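Local coordinates for putative integron gene cassette protein (Uncultured bacterium, PDB 3FUY) that is of unknown function, a product of a mobile integron gene cassette from a salt-marsh metagenome, at residues B[139-144]-B[150-155]. Numbering follows the deposited sequence.
Sequences LQVDIA and VTQFEM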
loop_
_atom_site.group_PDB
_atom_site.type_symbol
_atom_site.label_atom_id
_atom_site.label_comp_id
_atom_site.label_asym_id
_atom_site.label_seq_id
_atom_site.Cartn_x
_atom_site.Cartn_y
_atom_site.Cartn_z
ATOM N N LEU B 139 -21.847 -11.008 -13.221
ATOM C CA LEU B 139 -21.648 -9.633 -12.754
ATOM C C LEU B 139 -22.958 -8.857 -12.564
ATOM O O LEU B 139 -22.944 -7.704 -12.121
ATOM C CB LEU B 139 -20.726 -8.869 -13.710
ATOM C CG LEU B 139 -19.288 -9.402 -13.806
ATOM C CD1 LEU B 139 -18.451 -8.550 -14.726
ATOM C CD2 LEU B 139 -18.614 -9.503 -12.416
ATOM N N GLN B 140 -24.079 -9.501 -12.887
ATOM C CA GLN B 140 -25.414 -8.868 -12.828
ATOM C C GLN B 140 -25.461 -7.540 -13.568
ATOM O O GLN B 140 -25.817 -6.502 -13.000
ATOM C CB GLN B 140 -25.899 -8.706 -11.382
ATOM C CG GLN B 140 -25.984 -10.034 -10.626
ATOM C CD GLN B 140 -26.429 -9.863 -9.185
ATOM O OE1 GLN B 140 -27.530 -9.373 -8.911
ATOM N NE2 GLN B 140 -25.569 -10.255 -8.254
ATOM N N VAL B 141 -25.115 -7.599 -14.848
ATOM C CA VAL B 141 -25.015 -6.410 -15.683
ATOM C C VAL B 141 -26.380 -5.762 -15.853
ATOM O O VAL B 141 -27.367 -6.445 -16.059
ATOM C CB VAL B 141 -24.399 -6.762 -17.040
ATOM C CG1 VAL B 141 -24.604 -5.638 -18.052
ATOM C CG2 VAL B 141 -22.893 -7.082 -16.851
ATOM N N ASP B 142 -26.418 -4.447 -15.703
ATOM C CA ASP B 142 -27.597 -3.649 -16.000
ATOM C C ASP B 142 -28.758 -3.861 -15.042
ATOM O O ASP B 142 -29.851 -3.392 -15.306
ATOM C CB ASP B 142 -28.051 -3.899 -17.434
ATOM C CG ASP B 142 -27.413 -2.936 -18.404
ATOM O OD1 ASP B 142 -27.525 -1.714 -18.154
ATOM O OD2 ASP B 142 -26.804 -3.389 -19.400
ATOM N N ILE B 143 -28.526 -4.583 -13.951
ATOM C CA ILE B 143 -29.505 -4.656 -12.867
ATOM C C ILE B 143 -28.852 -4.268 -11.542
ATOM O O ILE B 143 -27.616 -4.210 -11.439
ATOM C CB ILE B 143 -30.151 -6.057 -12.749
ATOM C CG1 ILE B 143 -29.122 -7.112 -12.358
ATOM C CG2 ILE B 143 -30.825 -6.455 -14.052
ATOM C CD1 ILE B 143 -29.727 -8.458 -12.029
ATOM N N ALA B 144 -29.676 -3.966 -10.543
ATOM C CA ALA B 144 -29.161 -3.652 -9.210
ATOM C C ALA B 144 -28.892 -4.949 -8.472
ATOM O O ALA B 144 -29.718 -5.851 -8.481
ATOM C CB ALA B 144 -30.152 -2.767 -8.425
ATOM N N VAL B 150 -25.493 -1.079 -9.796
ATOM C CA VAL B 150 -25.793 -1.473 -11.173
ATOM C C VAL B 150 -24.470 -1.600 -11.902
ATOM O O VAL B 150 -23.688 -0.661 -11.917
ATOM C CB VAL B 150 -26.652 -0.429 -11.905
ATOM C CG1 VAL B 150 -26.794 -0.806 -13.368
ATOM C CG2 VAL B 150 -28.021 -0.293 -11.235
ATOM N N THR B 151 -24.240 -2.751 -12.520
ATOM C CA THR B 151 -22.920 -3.091 -13.034
ATOM C C THR B 151 -22.858 -3.113 -14.562
ATOM O O THR B 151 -23.800 -3.527 -15.228
ATOM C CB THR B 151 -22.459 -4.461 -12.449
ATOM O OG1 THR B 151 -22.460 -4.393 -11.019
ATOM C CG2 THR B 151 -21.068 -4.846 -12.926
ATOM N N GLN B 152 -21.750 -2.636 -15.112
ATOM C CA GLN B 152 -21.437 -2.836 -16.519
ATOM C C GLN B 152 -20.025 -3.384 -16.593
ATOM O O GLN B 152 -19.261 -3.287 -15.619
ATOM C CB GLN B 152 -21.498 -1.508 -17.279
ATOM C CG GLN B 152 -22.814 -0.755 -17.141
ATOM C CD GLN B 152 -23.995 -1.483 -17.753
ATOM O OE1 GLN B 152 -23.847 -2.285 -18.682
ATOM N NE2 GLN B 152 -25.186 -1.197 -17.242
ATOM N N PHE B 153 -19.642 -3.939 -17.738
ATOM C CA PHE B 153 -18.249 -4.357 -17.878
ATOM C C PHE B 153 -17.643 -3.993 -19.230
ATOM O O PHE B 153 -18.357 -3.705 -20.192
ATOM C CB PHE B 153 -18.070 -5.856 -17.588
ATOM C CG PHE B 153 -18.601 -6.756 -18.662
ATOM C CD1 PHE B 153 -17.747 -7.361 -19.564
ATOM C CD2 PHE B 153 -19.953 -7.010 -18.764
ATOM C CE1 PHE B 153 -18.245 -8.197 -20.562
ATOM C CE2 PHE B 153 -20.454 -7.847 -19.755
ATOM C CZ PHE B 153 -19.601 -8.443 -20.657
ATOM N N GLU B 154 -16.315 -3.991 -19.276
ATOM C CA GLU B 154 -15.571 -3.866 -20.524
ATOM C C GLU B 154 -14.584 -5.009 -20.586
ATOM O O GLU B 154 -13.873 -5.292 -19.604
ATOM C CB GLU B 154 -14.801 -2.542 -20.599
ATOM C CG GLU B 154 -15.619 -1.341 -21.016
ATOM C CD GLU B 154 -14.743 -0.134 -21.327
ATOM O OE1 GLU B 154 -13.535 -0.334 -21.591
ATOM O OE2 GLU B 154 -15.255 1.009 -21.297
HETATM N N MSE B 155 -14.518 -5.645 -21.747
HETATM C CA MSE B 155 -13.664 -6.796 -21.945
HETATM C C MSE B 155 -12.560 -6.534 -22.973
HETATM O O MSE B 155 -12.825 -6.324 -24.158
HETATM C CB MSE B 155 -14.513 -7.978 -22.389
HETATM C CG MSE B 155 -13.723 -9.237 -22.637
HETATM SE SE MSE B 155 -14.947 -10.762 -22.806
HETATM C CE MSE B 155 -16.368 -10.059 -21.730
HETATM O O HOH W 1 -24.995 -5.204 -10.688
#
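Asp142 N donates to Thr151 O over 2.8 Å and ties the loop after helix 121-138 to the start of strand 150-160. That strand lies at the edge of the chain's mixed sheet; Val150 and Gln152 bond by their backbones to strand 106-116, while Thr151 turns its carbonyl to the loop. A Schellman motif, in which Gln140 takes positive phi after helix 121-138, and a type II turn from Gln140 to Ile143 bring the Asp142 N-H round to it. Two CA-H...O contacts add to the join: Val141 CA meets Thr151 O at 3.2 Å, and the C-H of Val150 CA points almost straight at Ile143 O, 3.3 Å from CA.

Among side chains, Gln152 NE2 donates to Asp142 OD1 at 2.6 Å. The donor comes from above the carboxylate, yet the oxygen lies close to the amide plane, the two planes being 62° apart. Gln152 suits this place because its chain, bent at chi2 (-65°), folds the amide back to the loop. An alanine here would probably leave the Asp142 carboxylate without this donor and freer to turn.

Phe153 gathers two of the apolar contacts. Val141 CG2 meets the ring edge at CD2, 3.5 Å away, and Leu139 CD1 reaches Phe153 CB at 3.9 Å; the Phe153 side chain also packs on Leu135 of helix 121-138. Branched and compact, Val141 can also set CG1 against Gln152 OE1.

A water links Gln140 O with Thr151 OG1, 2.7 Å from the hydroxyl, and Lys68 bonds both this hydroxyl and Leu139 O. Threonine thus serves both chemistries, its methyl lying near Leu139 CB. An outer amide-carboxylate bond, a backbone bond, Lys68 on the buried Thr151 and Leu139, and apolar contact beside helix 121-138 together imply a helix-to-strand connection fixed at several points.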